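Protein LRIM1 (PDB 3O53) probably regulates complement-like immunity in Anopheles gambiae as a heterodimer with APL1C, here represented by its leucine-rich repeat domain. Local coordinates at residues Asp150-Glu155 and Asn175-Phe180; Glu155-Asn160 and Phe180-Lys185. All coordinates share one frame; numbering follows the deposited sequence.

Contact 1 (Asp150-Glu155 and Asn175-Phe180)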
loop_
_atom_site.group_PDB
_atom_site.type_symbol
_atom_site.label_atom_id
_atom_site.label_comp_id
_atom_site.label_asym_id
_atom_site.label_seq_id
_atom_site.Cartn_x
_atom_site.Cartn_y
_atom_site.Cartn_z
ATOM N N ASP A 150 2.043 1.042 1.484
ATOM C CA ASP A 150 1.478 -0.284 1.660
ATOM C C ASP A 150 -0.005 -0.160 1.969
ATOM O O ASP A 150 -0.383 0.300 3.040
ATOM C CB ASP A 150 2.191 -1.040 2.782
ATOM C CG ASP A 150 1.688 -2.466 2.928
ATOM O OD1 ASP A 150 0.972 -2.941 2.020
ATOM O OD2 ASP A 150 2.005 -3.115 3.944
ATOM N N LEU A 151 -0.841 -0.564 1.018
ATOM C CA LEU A 151 -2.290 -0.530 1.193
ATOM C C LEU A 151 -2.901 -1.922 1.055
ATOM O O LEU A 151 -4.078 -2.055 0.754
ATOM C CB LEU A 151 -2.935 0.428 0.181
ATOM C CG LEU A 151 -2.755 1.913 0.502
ATOM C CD1 LEU A 151 -2.936 2.788 -0.739
ATOM C CD2 LEU A 151 -3.729 2.340 1.606
ATOM N N LYS A 152 -2.109 -2.959 1.293
ATOM C CA LYS A 152 -2.617 -4.323 1.171
ATOM C C LYS A 152 -3.729 -4.612 2.176
ATOM O O LYS A 152 -3.813 -3.975 3.230
ATOM C CB LYS A 152 -1.479 -5.340 1.336
ATOM C CG LYS A 152 -1.003 -5.562 2.770
ATOM C CD LYS A 152 -0.103 -6.815 2.818
ATOM C CE LYS A 152 0.587 -6.996 4.162
ATOM N NZ LYS A 152 1.700 -6.022 4.342
ATOM N N LEU A 153 -4.570 -5.591 1.853
ATOM C CA LEU A 153 -5.666 -6.011 2.732
ATOM C C LEU A 153 -6.597 -4.857 3.065
ATOM O O LEU A 153 -7.070 -4.731 4.187
ATOM C CB LEU A 153 -5.142 -6.634 4.037
ATOM C CG LEU A 153 -4.401 -7.974 3.903
ATOM C CD1 LEU A 153 -3.841 -8.422 5.253
ATOM C CD2 LEU A 153 -5.320 -9.052 3.326
ATOM N N ASN A 154 -6.858 -4.000 2.098
ATOM C CA ASN A 154 -7.901 -3.007 2.288
ATOM C C ASN A 154 -9.078 -3.337 1.376
ATOM O O ASN A 154 -9.222 -4.471 0.934
ATOM C CB ASN A 154 -7.345 -1.588 2.096
ATOM C CG ASN A 154 -6.665 -1.069 3.354
ATOM O OD1 ASN A 154 -7.327 -0.634 4.296
ATOM N ND2 ASN A 154 -5.343 -1.122 3.381
ATOM N N GLU A 155 -9.946 -2.369 1.126
ATOM C CA GLU A 155 -11.148 -2.636 0.354
ATOM C C GLU A 155 -11.230 -1.750 -0.883
ATOM O O GLU A 155 -12.317 -1.344 -1.303
ATOM C CB GLU A 155 -12.371 -2.421 1.237
ATOM C CG GLU A 155 -12.469 -3.430 2.368
ATOM C CD GLU A 155 -13.501 -3.045 3.405
ATOM O OE1 GLU A 155 -14.317 -2.142 3.126
ATOM O OE2 GLU A 155 -13.494 -3.645 4.499
ATOM N N ASN A 175 2.153 -1.309 -2.766
ATOM C CA ASN A 175 1.528 -2.603 -2.497
ATOM C C ASN A 175 0.024 -2.425 -2.422
ATOM O O ASN A 175 -0.474 -1.711 -1.565
ATOM C CB ASN A 175 2.026 -3.180 -1.167
ATOM C CG ASN A 175 1.751 -4.681 -1.022
ATOM O OD1 ASN A 175 0.868 -5.262 -1.688
ATOM N ND2 ASN A 175 2.523 -5.316 -0.131
ATOM N N LEU A 176 -0.693 -3.070 -3.325
ATOM C CA LEU A 176 -2.142 -2.941 -3.381
ATOM C C LEU A 176 -2.747 -4.338 -3.416
ATOM O O LEU A 176 -3.887 -4.515 -3.822
ATOM C CB LEU A 176 -2.560 -2.150 -4.632
ATOM C CG LEU A 176 -2.302 -0.645 -4.576
ATOM C CD1 LEU A 176 -2.292 -0.042 -5.973
ATOM C CD2 LEU A 176 -3.350 0.034 -3.693
ATOM N N GLN A 177 -1.963 -5.325 -2.992
ATOM C CA GLN A 177 -2.388 -6.723 -3.031
ATOM C C GLN A 177 -3.556 -6.955 -2.071
ATOM O O GLN A 177 -3.672 -6.294 -1.045
ATOM C CB GLN A 177 -1.212 -7.664 -2.681
ATOM C CG GLN A 177 -1.145 -8.011 -1.208
ATOM C CD GLN A 177 0.254 -8.326 -0.697
ATOM O OE1 GLN A 177 1.166 -7.517 -0.828
ATOM N NE2 GLN A 177 0.412 -9.490 -0.068
ATOM N N TYR A 178 -4.430 -7.894 -2.420
ATOM C CA TYR A 178 -5.552 -8.261 -1.560
ATOM C C TYR A 178 -6.508 -7.097 -1.306
ATOM O O TYR A 178 -6.963 -6.862 -0.185
ATOM C CB TYR A 178 -5.046 -8.840 -0.238
ATOM C CG TYR A 178 -4.530 -10.256 -0.390
ATOM C CD1 TYR A 178 -5.379 -11.267 -0.803
ATOM C CD2 TYR A 178 -3.205 -10.579 -0.116
ATOM C CE1 TYR A 178 -4.928 -12.565 -0.951
ATOM C CE2 TYR A 178 -2.743 -11.890 -0.258
ATOM C CZ TYR A 178 -3.619 -12.873 -0.676
ATOM O OH TYR A 178 -3.216 -14.177 -0.828
ATOM N N ASN A 179 -6.806 -6.361 -2.362
ATOM C CA ASN A 179 -7.923 -5.448 -2.333
ATOM C C ASN A 179 -8.966 -6.039 -3.272
ATOM O O ASN A 179 -8.990 -7.257 -3.479
ATOM C CB ASN A 179 -7.473 -4.048 -2.745
ATOM C CG ASN A 179 -6.819 -3.290 -1.601
ATOM O OD1 ASN A 179 -7.492 -2.650 -0.805
ATOM N ND2 ASN A 179 -5.493 -3.349 -1.529
ATOM N N PHE A 180 -9.823 -5.210 -3.849
ATOM C CA PHE A 180 -10.836 -5.732 -4.761
ATOM C C PHE A 180 -10.838 -4.928 -6.047
ATOM O O PHE A 180 -11.888 -4.690 -6.645
ATOM C CB PHE A 180 -12.200 -5.715 -4.068
ATOM C CG PHE A 180 -12.233 -6.567 -2.847
ATOM C CD1 PHE A 180 -12.481 -7.924 -2.947
ATOM C CD2 PHE A 180 -11.941 -6.032 -1.601
ATOM C CE1 PHE A 180 -12.464 -8.740 -1.819
ATOM C CE2 PHE A 180 -11.926 -6.840 -0.466
ATOM C CZ PHE A 180 -12.187 -8.198 -0.581
#
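Asn-179 reaches Leu-151 and Asn-154 of the neighbouring turn and ties two successive coils of the leucine-rich repeat solenoid together. Its CB lies 4.1 Å from Asn-154 O, and chi1 of -81° sets CG near the same carbonyl, 3.7 Å from Asn-154 O. At the tip, ND2 donates to Leu-151 O across the contact at 3.0 Å in an almost straight bond (174° at the hydrogen), and to Leu-176 O of its own turn. OD1 accepts from the backbone N of Ile-156. Both amide atoms are thus engaged, which fixes the rotation of the group. Asn-154 repeats the pattern one coil earlier: its ND2 gives to Leu-151 O at 3.1 Å and to Leu-127 O. Leu-151 O is therefore gripped by two asparagines, which reach it from opposite faces of its carbonyl plane. Such a buried asparagine ladder is a hallmark of leucine-rich repeats.

The backbones join through Leu-151 N to Asn-175 O (2.8 Å) and Leu-153 N to Gln-177 O (3.1 Å). Asp-150 and Asn-175 lie side by side, each closing an Asx turn; Lys-152 NZ forms a salt bridge with Asp-150 OD2. Leu-151 CB packs on Leu-176 CD2 at 3.9 Å, while nearer the surface Leu-153 CD2 rests on Tyr-178 CB. The paired turns follow the parallel strands 146-150 and 173-175 and lead toward strands 158-160 and 183-185, with Asn-201 of the next coil bonding Leu-176 O.

Contact 2 (Glu155-Asn160 and Phe180-Lys185)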
loop_
_atom_site.group_PDB
_atom_site.type_symbol
_atom_site.label_atom_id
_atom_site.label_comp_id
_atom_site.label_asym_id
_atom_site.label_seq_id
_atom_site.Cartn_x
_atom_site.Cartn_y
_atom_site.Cartn_z
ATOM N N GLU A 155 -9.946 -2.369 1.126
ATOM C CA GLU A 155 -11.148 -2.636 0.354
ATOM C C GLU A 155 -11.230 -1.750 -0.883
ATOM O O GLU A 155 -12.317 -1.344 -1.303
ATOM C CB GLU A 155 -12.371 -2.421 1.237
ATOM C CG GLU A 155 -12.469 -3.430 2.368
ATOM C CD GLU A 155 -13.501 -3.045 3.405
ATOM O OE1 GLU A 155 -14.317 -2.142 3.126
ATOM O OE2 GLU A 155 -13.494 -3.645 4.499
ATOM N N ILE A 156 -10.082 -1.451 -1.470
ATOM C CA ILE A 156 -10.047 -0.567 -2.626
ATOM C C ILE A 156 -10.678 -1.225 -3.877
ATOM O O ILE A 156 -10.431 -2.381 -4.184
ATOM C CB ILE A 156 -8.598 -0.084 -2.884
ATOM C CG1 ILE A 156 -8.128 0.731 -1.667
ATOM C CG2 ILE A 156 -8.517 0.764 -4.165
ATOM C CD1 ILE A 156 -6.618 0.889 -1.592
ATOM N N ASP A 157 -11.511 -0.468 -4.580
ATOM C CA ASP A 157 -12.290 -1.002 -5.691
ATOM C C ASP A 157 -11.687 -0.617 -7.034
ATOM O O ASP A 157 -11.825 -1.340 -8.021
ATOM C CB ASP A 157 -13.732 -0.474 -5.604
ATOM C CG ASP A 157 -14.717 -1.359 -6.324
ATOM O OD1 ASP A 157 -14.722 -2.579 -6.061
ATOM O OD2 ASP A 157 -15.486 -0.839 -7.153
ATOM N N THR A 158 -11.022 0.533 -7.081
ATOM C CA THR A 158 -10.381 0.966 -8.315
ATOM C C THR A 158 -9.152 1.807 -8.011
ATOM O O THR A 158 -8.996 2.334 -6.906
ATOM C CB THR A 158 -11.346 1.790 -9.221
ATOM O OG1 THR A 158 -11.551 3.084 -8.658
ATOM C CG2 THR A 158 -12.691 1.105 -9.373
ATOM N N VAL A 159 -8.276 1.924 -9.003
ATOM C CA VAL A 159 -7.050 2.691 -8.868
ATOM C C VAL A 159 -6.881 3.627 -10.059
ATOM O O VAL A 159 -7.008 3.213 -11.206
ATOM C CB VAL A 159 -5.814 1.767 -8.800
ATOM C CG1 VAL A 159 -4.518 2.586 -8.951
ATOM C CG2 VAL A 159 -5.815 0.990 -7.484
ATOM N N ASN A 160 -6.580 4.888 -9.768
ATOM C CA ASN A 160 -6.253 5.867 -10.788
ATOM C C ASN A 160 -4.874 6.424 -10.454
ATOM O O ASN A 160 -4.718 7.163 -9.483
ATOM C CB ASN A 160 -7.307 6.985 -10.804
ATOM C CG ASN A 160 -7.021 8.065 -11.846
ATOM O OD1 ASN A 160 -5.961 8.089 -12.478
ATOM N ND2 ASN A 160 -7.976 8.973 -12.020
ATOM N N PHE A 180 -9.823 -5.210 -3.849
ATOM C CA PHE A 180 -10.836 -5.732 -4.761
ATOM C C PHE A 180 -10.838 -4.928 -6.047
ATOM O O PHE A 180 -11.888 -4.690 -6.645
ATOM C CB PHE A 180 -12.200 -5.715 -4.068
ATOM C CG PHE A 180 -12.233 -6.567 -2.847
ATOM C CD1 PHE A 180 -12.481 -7.924 -2.947
ATOM C CD2 PHE A 180 -11.941 -6.032 -1.601
ATOM C CE1 PHE A 180 -12.464 -8.740 -1.819
ATOM C CE2 PHE A 180 -11.926 -6.840 -0.466
ATOM C CZ PHE A 180 -12.187 -8.198 -0.581
ATOM N N ILE A 181 -9.639 -4.530 -6.470
ATOM C CA ILE A 181 -9.478 -3.621 -7.602
ATOM C C ILE A 181 -9.926 -4.278 -8.906
ATOM O O ILE A 181 -9.360 -5.285 -9.326
ATOM C CB ILE A 181 -8.008 -3.155 -7.715
ATOM C CG1 ILE A 181 -7.646 -2.311 -6.486
ATOM C CG2 ILE A 181 -7.787 -2.360 -8.993
ATOM C CD1 ILE A 181 -6.154 -2.295 -6.178
ATOM N N TYR A 182 -10.950 -3.711 -9.542
ATOM C CA TYR A 182 -11.458 -4.270 -10.793
ATOM C C TYR A 182 -11.068 -3.408 -11.991
ATOM O O TYR A 182 -11.190 -3.839 -13.142
ATOM C CB TYR A 182 -12.984 -4.452 -10.739
ATOM C CG TYR A 182 -13.754 -3.169 -10.903
ATOM C CD1 TYR A 182 -14.256 -2.791 -12.140
ATOM C CD2 TYR A 182 -13.987 -2.333 -9.819
ATOM C CE1 TYR A 182 -14.971 -1.617 -12.298
ATOM C CE2 TYR A 182 -14.698 -1.151 -9.968
ATOM C CZ TYR A 182 -15.185 -0.798 -11.209
ATOM O OH TYR A 182 -15.893 0.371 -11.352
ATOM N N ASP A 183 -10.564 -2.207 -11.725
ATOM C CA ASP A 183 -10.177 -1.303 -12.809
ATOM C C ASP A 183 -8.984 -0.437 -12.418
ATOM O O ASP A 183 -8.911 0.073 -11.302
ATOM C CB ASP A 183 -11.360 -0.400 -13.179
ATOM C CG ASP A 183 -11.096 0.430 -14.428
ATOM O OD1 ASP A 183 -10.734 -0.151 -15.472
ATOM O OD2 ASP A 183 -11.249 1.668 -14.363
ATOM N N VAL A 184 -8.045 -0.279 -13.339
ATOM C CA VAL A 184 -6.926 0.628 -13.134
ATOM C C VAL A 184 -6.850 1.555 -14.342
ATOM O O VAL A 184 -7.073 1.133 -15.468
ATOM C CB VAL A 184 -5.583 -0.139 -12.996
ATOM C CG1 VAL A 184 -4.415 0.828 -12.887
ATOM C CG2 VAL A 184 -5.607 -1.072 -11.785
ATOM N N LYS A 185 -6.532 2.817 -14.109
ATOM C CA LYS A 185 -6.305 3.737 -15.204
ATOM C C LYS A 185 -5.288 4.771 -14.765
ATOM O O LYS A 185 -4.838 4.746 -13.627
ATOM C CB LYS A 185 -7.615 4.411 -15.625
ATOM C CG LYS A 185 -8.179 5.383 -14.609
ATOM C CD LYS A 185 -9.445 6.040 -15.142
ATOM C CE LYS A 185 -9.896 7.198 -14.259
ATOM N NZ LYS A 185 -11.087 7.909 -14.815
HETATM O O HOH W 1 -14.551 -4.953 -6.927
HETATM O O HOH W 2 -9.771 3.201 -12.174
#
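Val-159 O takes the backbone N-H of Lys-185 at 3.0 Å, between two neighbouring coils of the leucine-rich repeat solenoid. A water 2.9 Å from Val-159 O is a second donor, though it also lies by Asp-183 OD2 and has more acceptors in reach than protons. Val-159 N gives in turn to Asp-183 O, and both backbone bonds run nearly along the C=O axis. They join a short parallel pair, strands 158-160 and 183-185, whose axes come within 4.8 Å and are only 2° from parallel. Ahead of the strands, Ile-156 O accepts Phe-180 N at 2.9 Å and Asp-157 O takes Tyr-182 N.

On the face of Val-159 and Val-184 the aliphatic side chains interlock. The rotamer that sets Val-159 CG2 anti to the carbonyl carbon puts it against Ile-181 CD1 at 3.6 Å, and Val-159 CB faces Val-184 CG2. Ile-156 and Ile-181 run alongside each other, CG2 of the former against CG1 of the latter. Ile-181 also touches Leu-198, and Val-184 touches Leu-203, carrying the apolar layer into the following coil.

On the other face, Asn-160 and Lys-185 cross obliquely, Asn-160 ND2 approaching Lys-185 CE, while Asn-160 OD1 accepts from Ala-162 N. Asp-157 OD2 lies at the Tyr-182 ring edge, near its plane and closest to CE2, with carboxylate and ring 51° apart. A water bridges the coils, donating to Asp-157 OD1 and, at 2.7 Å, to Phe-180 O.

How the contacts relate
Contact 1 and contact 2 are consecutive stages of one pairing between adjacent solenoid coils, their centres 10 Å apart. Along the chain the order is 150-155, 155-160, 175-180, 180-185, so each coil passes through contact 1 and then contact 2, sharing Glu-155 and Phe-180 at the joints. Contact 1 begins at the ends of strands 146-150 and 173-175; contact 2 ends in strands 158-160 and 183-185. The Asn-179 to Ile-156 bond joins them, and Leu-176 packs against Ile-156, Val-159 and Ile-181, giving both a common apolar interior. Turn and strand pairing thus stack the coils in register within the domain.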